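Long-range contacts in acetyltransferase, GNAT family protein (Mycobacterium smegmatis, PDB 6C37), which probably transfers an acetyl group from acetyl-CoA to the N-terminal alanine of proteins, as a GNAT-family enzyme of the RimJ subfamily: residues G10-P15 and G204-C209; I122-L127 and L158-F163; G130-F135 and S195-L200. All coordinates share one frame; numbering follows the deposited sequence.

Contact 1: G10-P15 and G204-C209; sequences GPLRVP and GRAEWC
R13 and E207 face each other as an antiparallel hydrogen-bonded pair: E207 N donates to R13 O at 2.7 Å and R13 N to E207 O at 2.9 Å. Their side chains rise from the same face of the sheet and slant across one another, guanidinium and carboxylate planes 85° apart. CG of R13 is anti to the backbone N (chi1 175°), and the chain bends only at chi3 (-56°). Its aliphatic part meets the glutamate, R13 CD to E207 OE1 at 3.4 Å. The opposite charges stay beyond salt-bridge range, R13 NE to E207 OE1 being 4.6 Å. A water in the guanidinium plane accepts weakly from R13 NE and donates to W208 O. C209 points its CB bond toward strand 9-14, with C209 SG 4.1 Å from R13 NH2. This short, weakly bonded C-terminal strand, about 207-208, adds an edge to the GNAT sheet beside strand 9-14, which also pairs with strand 17-23. L12 and W208 run side by side and point the same way, L12 CD2 lying 3.8 Å from W208 CE3; A197 of helix 196-202 touches both. A206 CB packs against L12 CD1 and V14 CG1. A second water links P11 O to C209 N. R205 directs its guanidinium to the bound CoA disulfide, a partner beyond the two strands, and NH1 forms a salt bridge with that ligand.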
loop_
_atom_site.group_PDB
_atom_site.type_symbol
_atom_site.label_atom_id
_atom_site.label_comp_id
_atom_site.label_asym_id
_atom_site.label_seq_id
_atom_site.Cartn_x
_atom_site.Cartn_y
_atom_site.Cartn_z
ATOM N N GLY A 10 -9.260 -9.424 3.172
ATOM C CA GLY A 10 -9.547 -10.149 1.958
ATOM C C GLY A 10 -10.324 -11.419 2.232
ATOM O O GLY A 10 -11.015 -11.536 3.249
ATOM N N PRO A 11 -10.242 -12.400 1.316
ATOM C CA PRO A 11 -9.513 -12.311 0.048
ATOM C C PRO A 11 -10.403 -11.845 -1.098
ATOM O O PRO A 11 -11.621 -11.737 -0.948
ATOM C CB PRO A 11 -9.050 -13.748 -0.173
ATOM C CG PRO A 11 -10.205 -14.554 0.353
ATOM C CD PRO A 11 -10.846 -13.735 1.481
ATOM N N LEU A 12 -9.777 -11.566 -2.240
ATOM C CA LEU A 12 -10.444 -11.228 -3.489
ATOM C C LEU A 12 -9.667 -11.879 -4.622
ATOM O O LEU A 12 -8.437 -11.955 -4.560
ATOM C CB LEU A 12 -10.470 -9.713 -3.733
ATOM C CG LEU A 12 -11.649 -8.818 -3.407
ATOM C CD1 LEU A 12 -11.285 -7.401 -3.854
ATOM C CD2 LEU A 12 -12.905 -9.288 -4.105
ATOM N N ARG A 13 -10.371 -12.330 -5.657
ATOM C CA ARG A 13 -9.726 -12.943 -6.814
ATOM C C ARG A 13 -9.558 -11.912 -7.922
ATOM O O ARG A 13 -10.510 -11.208 -8.279
ATOM C CB ARG A 13 -10.526 -14.141 -7.330
ATOM C CG ARG A 13 -9.953 -14.739 -8.611
ATOM C CD ARG A 13 -10.638 -16.035 -9.012
ATOM N NE ARG A 13 -10.600 -17.043 -7.957
ATOM C CZ ARG A 13 -9.556 -17.824 -7.703
ATOM N NH1 ARG A 13 -8.441 -17.708 -8.424
ATOM N NH2 ARG A 13 -9.619 -18.714 -6.721
ATOM N N VAL A 14 -8.349 -11.829 -8.465
ATOM C CA VAL A 14 -8.083 -10.986 -9.625
ATOM C C VAL A 14 -7.487 -11.904 -10.684
ATOM O O VAL A 14 -7.230 -13.079 -10.381
ATOM C CB VAL A 14 -7.152 -9.812 -9.275
ATOM C CG1 VAL A 14 -7.857 -8.849 -8.305
ATOM C CG2 VAL A 14 -5.827 -10.309 -8.719
ATOM N N PRO A 15 -7.285 -11.446 -11.929
ATOM C CA PRO A 15 -6.730 -12.365 -12.945
ATOM C C PRO A 15 -5.444 -13.035 -12.506
ATOM O O PRO A 15 -5.217 -14.204 -12.836
ATOM C CB PRO A 15 -6.509 -11.454 -14.160
ATOM C CG PRO A 15 -7.526 -10.385 -14.003
ATOM C CD PRO A 15 -7.672 -10.153 -12.524
ATOM N N GLY A 204 -15.695 -5.483 -13.128
ATOM C CA GLY A 204 -15.032 -6.599 -13.768
ATOM C C GLY A 204 -13.556 -6.728 -13.471
ATOM O O GLY A 204 -12.864 -7.468 -14.175
ATOM N N ARG A 205 -13.046 -6.042 -12.443
ATOM C CA ARG A 205 -11.622 -6.083 -12.123
ATOM C C ARG A 205 -11.275 -7.078 -11.024
ATOM O O ARG A 205 -10.083 -7.293 -10.763
ATOM C CB ARG A 205 -11.128 -4.687 -11.719
ATOM C CG ARG A 205 -11.172 -3.692 -12.868
ATOM C CD ARG A 205 -10.666 -2.339 -12.416
ATOM N NE ARG A 205 -10.556 -1.381 -13.516
ATOM C CZ ARG A 205 -9.610 -1.379 -14.452
ATOM N NH1 ARG A 205 -8.639 -2.297 -14.467
ATOM N NH2 ARG A 205 -9.637 -0.434 -15.380
ATOM N N ALA A 206 -12.278 -7.682 -10.387
ATOM C CA ALA A 206 -12.085 -8.683 -9.344
ATOM C C ALA A 206 -13.321 -9.574 -9.296
ATOM O O ALA A 206 -14.357 -9.268 -9.894
ATOM C CB ALA A 206 -11.829 -8.037 -7.972
ATOM N N GLU A 207 -13.187 -10.695 -8.585
ATOM C CA GLU A 207 -14.293 -11.598 -8.287
ATOM C C GLU A 207 -14.283 -11.936 -6.804
ATOM O O GLU A 207 -13.225 -12.009 -6.180
ATOM C CB GLU A 207 -14.210 -12.910 -9.082
ATOM C CG GLU A 207 -14.126 -12.749 -10.574
ATOM C CD GLU A 207 -13.905 -14.079 -11.276
ATOM O OE1 GLU A 207 -12.792 -14.646 -11.172
ATOM O OE2 GLU A 207 -14.853 -14.559 -11.925
ATOM N N TRP A 208 -15.474 -12.150 -6.242
ATOM C CA TRP A 208 -15.557 -12.643 -4.875
ATOM C C TRP A 208 -14.914 -14.022 -4.788
ATOM O O TRP A 208 -15.059 -14.853 -5.688
ATOM C CB TRP A 208 -17.007 -12.708 -4.407
ATOM C CG TRP A 208 -17.725 -11.414 -4.444
ATOM C CD1 TRP A 208 -18.816 -11.110 -5.199
ATOM C CD2 TRP A 208 -17.419 -10.236 -3.684
ATOM N NE1 TRP A 208 -19.211 -9.815 -4.962
ATOM C CE2 TRP A 208 -18.369 -9.257 -4.035
ATOM C CE3 TRP A 208 -16.436 -9.915 -2.744
ATOM C CZ2 TRP A 208 -18.367 -7.980 -3.480
ATOM C CZ3 TRP A 208 -16.437 -8.646 -2.194
ATOM C CH2 TRP A 208 -17.394 -7.694 -2.565
ATOM N N CYS A 209 -14.199 -14.260 -3.698
ATOM C CA CYS A 209 -13.337 -15.426 -3.602
ATOM C C CYS A 209 -13.812 -16.355 -2.500
ATOM O O CYS A 209 -13.248 -16.364 -1.404
ATOM C CB CYS A 209 -11.873 -14.999 -3.355
ATOM S SG CYS A 209 -10.745 -16.361 -3.535
HETATM O O HOH W 1 -14.529 -12.343 -1.555
HETATM O O HOH W 2 -13.555 -16.441 -7.512
#

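Contact 2: I122-L127 and L158-F163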
loop_
_atom_site.group_PDB
_atom_site.type_symbol
_atom_site.label_atom_id
_atom_site.label_comp_id
_atom_site.label_asym_id
_atom_site.label_seq_id
_atom_site.Cartn_x
_atom_site.Cartn_y
_atom_site.Cartn_z
ATOM N N ILE A 122 -3.371 -6.947 -9.064
ATOM C CA ILE A 122 -3.032 -7.204 -7.662
ATOM C C ILE A 122 -3.090 -5.915 -6.856
ATOM O O ILE A 122 -3.764 -5.852 -5.824
ATOM C CB ILE A 122 -1.650 -7.866 -7.537
ATOM C CG1 ILE A 122 -1.677 -9.269 -8.141
ATOM C CG2 ILE A 122 -1.201 -7.933 -6.061
ATOM C CD1 ILE A 122 -0.285 -9.855 -8.376
ATOM N N ALA A 123 -2.371 -4.872 -7.304
ATOM C CA ALA A 123 -2.353 -3.625 -6.536
ATOM C C ALA A 123 -3.753 -3.029 -6.409
ATOM O O ALA A 123 -4.105 -2.470 -5.364
ATOM C CB ALA A 123 -1.415 -2.612 -7.183
ATOM N N THR A 124 -4.560 -3.121 -7.468
ATOM C CA THR A 124 -5.905 -2.561 -7.398
ATOM C C THR A 124 -6.737 -3.269 -6.337
ATOM O O THR A 124 -7.432 -2.623 -5.544
ATOM C CB THR A 124 -6.585 -2.638 -8.766
ATOM O OG1 THR A 124 -5.864 -1.809 -9.692
ATOM C CG2 THR A 124 -7.994 -2.101 -8.675
ATOM N N ALA A 125 -6.658 -4.599 -6.287
ATOM C CA ALA A 125 -7.398 -5.317 -5.252
ATOM C C ALA A 125 -6.844 -5.036 -3.857
ATOM O O ALA A 125 -7.619 -4.876 -2.901
ATOM C CB ALA A 125 -7.384 -6.814 -5.542
ATOM N N ALA A 126 -5.514 -5.008 -3.714
ATOM C CA ALA A 126 -4.911 -4.700 -2.420
ATOM C C ALA A 126 -5.369 -3.333 -1.927
ATOM O O ALA A 126 -5.723 -3.174 -0.750
ATOM C CB ALA A 126 -3.387 -4.747 -2.511
ATOM N N LEU A 127 -5.386 -2.341 -2.821
ATOM C CA LEU A 127 -5.810 -1.002 -2.429
ATOM C C LEU A 127 -7.276 -0.998 -2.003
ATOM O O LEU A 127 -7.634 -0.412 -0.975
ATOM C CB LEU A 127 -5.580 -0.020 -3.584
ATOM C CG LEU A 127 -5.953 1.443 -3.331
ATOM C CD1 LEU A 127 -5.257 1.964 -2.072
ATOM C CD2 LEU A 127 -5.567 2.300 -4.540
ATOM N N LEU A 158 -5.035 4.067 -8.450
ATOM C CA LEU A 158 -5.819 4.968 -7.616
ATOM C C LEU A 158 -7.135 5.338 -8.295
ATOM O O LEU A 158 -8.181 5.381 -7.645
ATOM C CB LEU A 158 -4.984 6.208 -7.278
ATOM C CG LEU A 158 -3.755 5.957 -6.389
ATOM C CD1 LEU A 158 -2.738 7.105 -6.486
ATOM C CD2 LEU A 158 -4.153 5.755 -4.932
ATOM N N ALA A 159 -7.104 5.562 -9.614
ATOM C CA ALA A 159 -8.327 5.851 -10.360
ATOM C C ALA A 159 -9.304 4.674 -10.320
ATOM O O ALA A 159 -10.520 4.878 -10.198
ATOM C CB ALA A 159 -7.979 6.214 -11.805
ATOM N N HIS A 160 -8.795 3.435 -10.387
ATOM C CA HIS A 160 -9.674 2.261 -10.336
ATOM C C HIS A 160 -10.547 2.250 -9.086
ATOM O O HIS A 160 -11.689 1.778 -9.126
ATOM C CB HIS A 160 -8.868 0.961 -10.356
ATOM C CG HIS A 160 -8.132 0.704 -11.628
ATOM N ND1 HIS A 160 -7.152 -0.262 -11.727
ATOM C CD2 HIS A 160 -8.227 1.276 -12.851
ATOM C CE1 HIS A 160 -6.670 -0.268 -12.957
ATOM N NE2 HIS A 160 -7.300 0.660 -13.657
ATOM N N VAL A 161 -10.002 2.701 -7.948
ATOM C CA VAL A 161 -10.711 2.620 -6.666
ATOM C C VAL A 161 -11.520 3.882 -6.385
ATOM O O VAL A 161 -12.353 3.891 -5.463
ATOM C CB VAL A 161 -9.671 2.290 -5.569
ATOM C CG1 VAL A 161 -10.301 2.084 -4.202
ATOM C CG2 VAL A 161 -8.904 1.032 -5.950
ATOM N N GLY A 162 -11.335 4.933 -7.169
ATOM C CA GLY A 162 -12.157 6.115 -7.054
ATOM C C GLY A 162 -11.535 7.296 -6.349
ATOM O O GLY A 162 -12.278 8.205 -5.958
ATOM N N PHE A 163 -10.211 7.314 -6.163
ATOM C CA PHE A 163 -9.557 8.463 -5.541
ATOM C C PHE A 163 -9.737 9.721 -6.392
ATOM O O PHE A 163 -9.720 9.659 -7.625
ATOM C CB PHE A 163 -8.065 8.176 -5.342
ATOM C CG PHE A 163 -7.768 7.343 -4.121
ATOM C CD1 PHE A 163 -7.836 5.960 -4.171
ATOM C CD2 PHE A 163 -7.427 7.947 -2.910
ATOM C CE1 PHE A 163 -7.583 5.192 -3.036
ATOM C CE2 PHE A 163 -7.154 7.175 -1.773
ATOM C CZ PHE A 163 -7.235 5.806 -1.835
#
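CG of H160 stands anti to its carbonyl carbon (chi1 -66°), and T124 uses the same rotation (-64°) to set OG1 beside its own backbone N. The two side chains cross at about a right angle, and H160 ND1 donates to T124 OG1 over 2.9 Å. The hydroxyl oxygen lies only 8° out of the imidazole plane, at the ring edge, while T124 CG2 rests 3.6 Å from H160 CB. T124 OG1 is also hydrogen-bonded to the bound CoA disulfide; H160, itself part of the ligand pocket, probably helps to hold this hydroxyl in place. One turn on, L127 makes its closest contacts through CD2. This methyl touches L158 CD2, V161 CG2 and F163 CE1, each at 3.8 Å, the side chain crossing L158 at about a right angle and the other two at a slant. L158 CD2 also lies over one face of the F163 ring, offset toward its rim, which joins the last helical turn to F163, just beyond the turn's end at G162. That turn ends in a Schellman motif, with G162 at positive phi. In this GNAT domain helix 122-135 begins at the CoA site, where A123 N also binds the ligand. Helix 152-161 packs beside it, V157 touching A123, T124 and L127, while strand 106-113 meets both helices through I109 and V113 on the first and Y111 on the second.

Contact 3: G130-F135 and S195-L200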
loop_
_atom_site.group_PDB
_atom_site.type_symbol
_atom_site.label_atom_id
_atom_site.label_comp_id
_atom_site.label_asym_id
_atom_site.label_seq_id
_atom_site.Cartn_x
_atom_site.Cartn_y
_atom_site.Cartn_z
ATOM N N GLY A 130 -7.672 -2.793 1.308
ATOM C CA GLY A 130 -7.074 -1.972 2.348
ATOM C C GLY A 130 -7.925 -0.758 2.682
ATOM O O GLY A 130 -8.103 -0.411 3.856
ATOM N N LEU A 131 -8.476 -0.113 1.654
ATOM C CA LEU A 131 -9.366 1.026 1.865
ATOM C C LEU A 131 -10.599 0.613 2.660
ATOM O O LEU A 131 -10.975 1.280 3.630
ATOM C CB LEU A 131 -9.773 1.624 0.519
ATOM C CG LEU A 131 -10.650 2.874 0.546
ATOM C CD1 LEU A 131 -9.926 4.016 1.245
ATOM C CD2 LEU A 131 -11.018 3.258 -0.886
ATOM N N ASP A 132 -11.252 -0.484 2.253
ATOM C CA ASP A 132 -12.417 -0.970 2.991
ATOM C C ASP A 132 -12.078 -1.230 4.452
ATOM O O ASP A 132 -12.884 -0.933 5.343
ATOM C CB ASP A 132 -12.954 -2.253 2.352
ATOM C CG ASP A 132 -13.649 -2.003 1.045
ATOM O OD1 ASP A 132 -14.109 -0.865 0.809
ATOM O OD2 ASP A 132 -13.750 -2.956 0.238
ATOM N N HIS A 133 -10.904 -1.809 4.711
ATOM C CA HIS A 133 -10.472 -2.061 6.079
ATOM C C HIS A 133 -10.306 -0.754 6.843
ATOM O O HIS A 133 -10.707 -0.654 8.005
ATOM C CB HIS A 133 -9.162 -2.845 6.072
ATOM C CG HIS A 133 -8.750 -3.349 7.417
ATOM N ND1 HIS A 133 -9.415 -4.372 8.061
ATOM C CD2 HIS A 133 -7.735 -2.984 8.232
ATOM C CE1 HIS A 133 -8.826 -4.610 9.220
ATOM N NE2 HIS A 133 -7.801 -3.786 9.345
ATOM N N CYS A 134 -9.730 0.264 6.199
ATOM C CA CYS A 134 -9.577 1.564 6.856
ATOM C C CYS A 134 -10.922 2.160 7.259
ATOM O O CYS A 134 -11.056 2.723 8.353
ATOM C CB CYS A 134 -8.848 2.537 5.929
ATOM S SG CYS A 134 -7.096 2.225 5.713
ATOM N N PHE A 135 -11.919 2.074 6.377
ATOM C CA PHE A 135 -13.211 2.716 6.589
ATOM C C PHE A 135 -14.147 1.882 7.455
ATOM O O PHE A 135 -15.223 2.366 7.820
ATOM C CB PHE A 135 -13.887 3.009 5.253
ATOM C CG PHE A 135 -13.232 4.131 4.465
ATOM C CD1 PHE A 135 -12.353 5.015 5.089
ATOM C CD2 PHE A 135 -13.505 4.302 3.114
ATOM C CE1 PHE A 135 -11.755 6.055 4.367
ATOM C CE2 PHE A 135 -12.922 5.341 2.382
ATOM C CZ PHE A 135 -12.039 6.214 3.010
ATOM N N SER A 195 -18.785 -1.025 -0.955
ATOM C CA SER A 195 -17.373 -1.149 -0.619
ATOM C C SER A 195 -16.524 -1.027 -1.880
ATOM O O SER A 195 -16.998 -1.212 -3.006
ATOM C CB SER A 195 -17.086 -2.480 0.082
ATOM O OG SER A 195 -17.227 -3.570 -0.811
ATOM N N ALA A 196 -15.250 -0.687 -1.681
ATOM C CA ALA A 196 -14.332 -0.636 -2.813
ATOM C C ALA A 196 -14.206 -2.003 -3.481
ATOM O O ALA A 196 -14.098 -2.090 -4.706
ATOM C CB ALA A 196 -12.964 -0.110 -2.371
ATOM N N ALA A 197 -14.230 -3.085 -2.696
ATOM C CA ALA A 197 -14.220 -4.421 -3.292
ATOM C C ALA A 197 -15.434 -4.634 -4.190
ATOM O O ALA A 197 -15.315 -5.130 -5.320
ATOM C CB ALA A 197 -14.179 -5.478 -2.191
ATOM N N HIS A 198 -16.617 -4.266 -3.694
ATOM C CA HIS A 198 -17.840 -4.362 -4.488
ATOM C C HIS A 198 -17.724 -3.570 -5.786
ATOM O O HIS A 198 -18.151 -4.036 -6.851
ATOM C CB HIS A 198 -19.020 -3.873 -3.642
ATOM C CG HIS A 198 -20.364 -4.217 -4.200
ATOM N ND1 HIS A 198 -20.924 -3.543 -5.264
ATOM C CD2 HIS A 198 -21.261 -5.166 -3.839
ATOM C CE1 HIS A 198 -22.107 -4.064 -5.538
ATOM N NE2 HIS A 198 -22.334 -5.051 -4.689
ATOM N N ARG A 199 -17.151 -2.365 -5.713
ATOM C CA ARG A 199 -16.932 -1.558 -6.910
ATOM C C ARG A 199 -16.029 -2.278 -7.914
ATOM O O ARG A 199 -16.300 -2.264 -9.122
ATOM C CB ARG A 199 -16.349 -0.198 -6.502
ATOM C CG ARG A 199 -15.797 0.650 -7.627
ATOM C CD ARG A 199 -15.089 1.885 -7.058
ATOM N NE ARG A 199 -14.510 2.730 -8.102
ATOM C CZ ARG A 199 -15.013 3.901 -8.486
ATOM N NH1 ARG A 199 -16.103 4.390 -7.902
ATOM N NH2 ARG A 199 -14.412 4.596 -9.445
ATOM N N LEU A 200 -14.954 -2.918 -7.434
ATOM C CA LEU A 200 -14.063 -3.666 -8.326
ATOM C C LEU A 200 -14.792 -4.819 -9.003
ATOM O O LEU A 200 -14.631 -5.047 -10.208
ATOM C CB LEU A 200 -12.866 -4.218 -7.557
ATOM C CG LEU A 200 -11.771 -3.268 -7.115
ATOM C CD1 LEU A 200 -10.528 -4.108 -6.748
ATOM C CD2 LEU A 200 -11.486 -2.276 -8.220
#
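D132 reaches from helix 130-135 to the first turn of helix 196-200 and grips two of its backbone N-H groups. The helices belong to the alpha/beta fold of the GNAT family and run roughly antiparallel, their axes 9.8 Å apart at closest and 150° between their directions. Two hydrogen bonds carry the polar part of the contact. D132 OD1 accepts from A196 N at 2.7 Å through its syn lone pair, and A197 N donates to D132 OD2 at 3.0 Å, also from the syn side but 15° out of the carboxylate plane. The pair probably holds the carboxylate against rotation, as one bond to each oxygen, made to neighbouring amides, would. The CB bond of D132 points toward the other helix, which sets the carboxylate against the A196 and A197 amides. Carbon also flanks the carboxylate, with S195 CB 3.4 Å and A197 CB 3.5 Å from D132 OD2. Its negative charge would lie well with the N-terminal end of helix 196-200, and the helix dipole would probably stabilise the ionised form. Apolar contacts are fewer. L131 CD2 approaches A196 CB at 4.2 Å, and V161 of helix 152-161 touches both residues. A128, one turn before D132, also meets A196 and L200. Capping within 195-200 complements the aspartate. S195 occupies the N-cap, and its side chain takes a different amide from those held by D132. OG lies between the backbone N and the carbonyl carbon, and the hydroxyl turns back over the first turn, where S195 OG accepts from H198 N at 3.0 Å with an N-H...O angle of 163°.

From the N terminus, strand 9-14 supplies the first half of contact 1, whose partner is the extreme C terminus, so this contact closes a loop round nearly the whole chain. Contacts 2 and 3 both lie within that loop. They share helix 122-135 and cross along the chain: 122-127 and 130-135 come first, then 158-163 and 195-200 in the same order. Contact 2 ties that helix to helix 152-161, and contact 3 ties it to helix 196-202, which leads into strand 207-208 of contact 1. V14 packs on A125, R205 on H160, and R199 NE probably bonds H160 O, joining sheet edge, helices and CoA site.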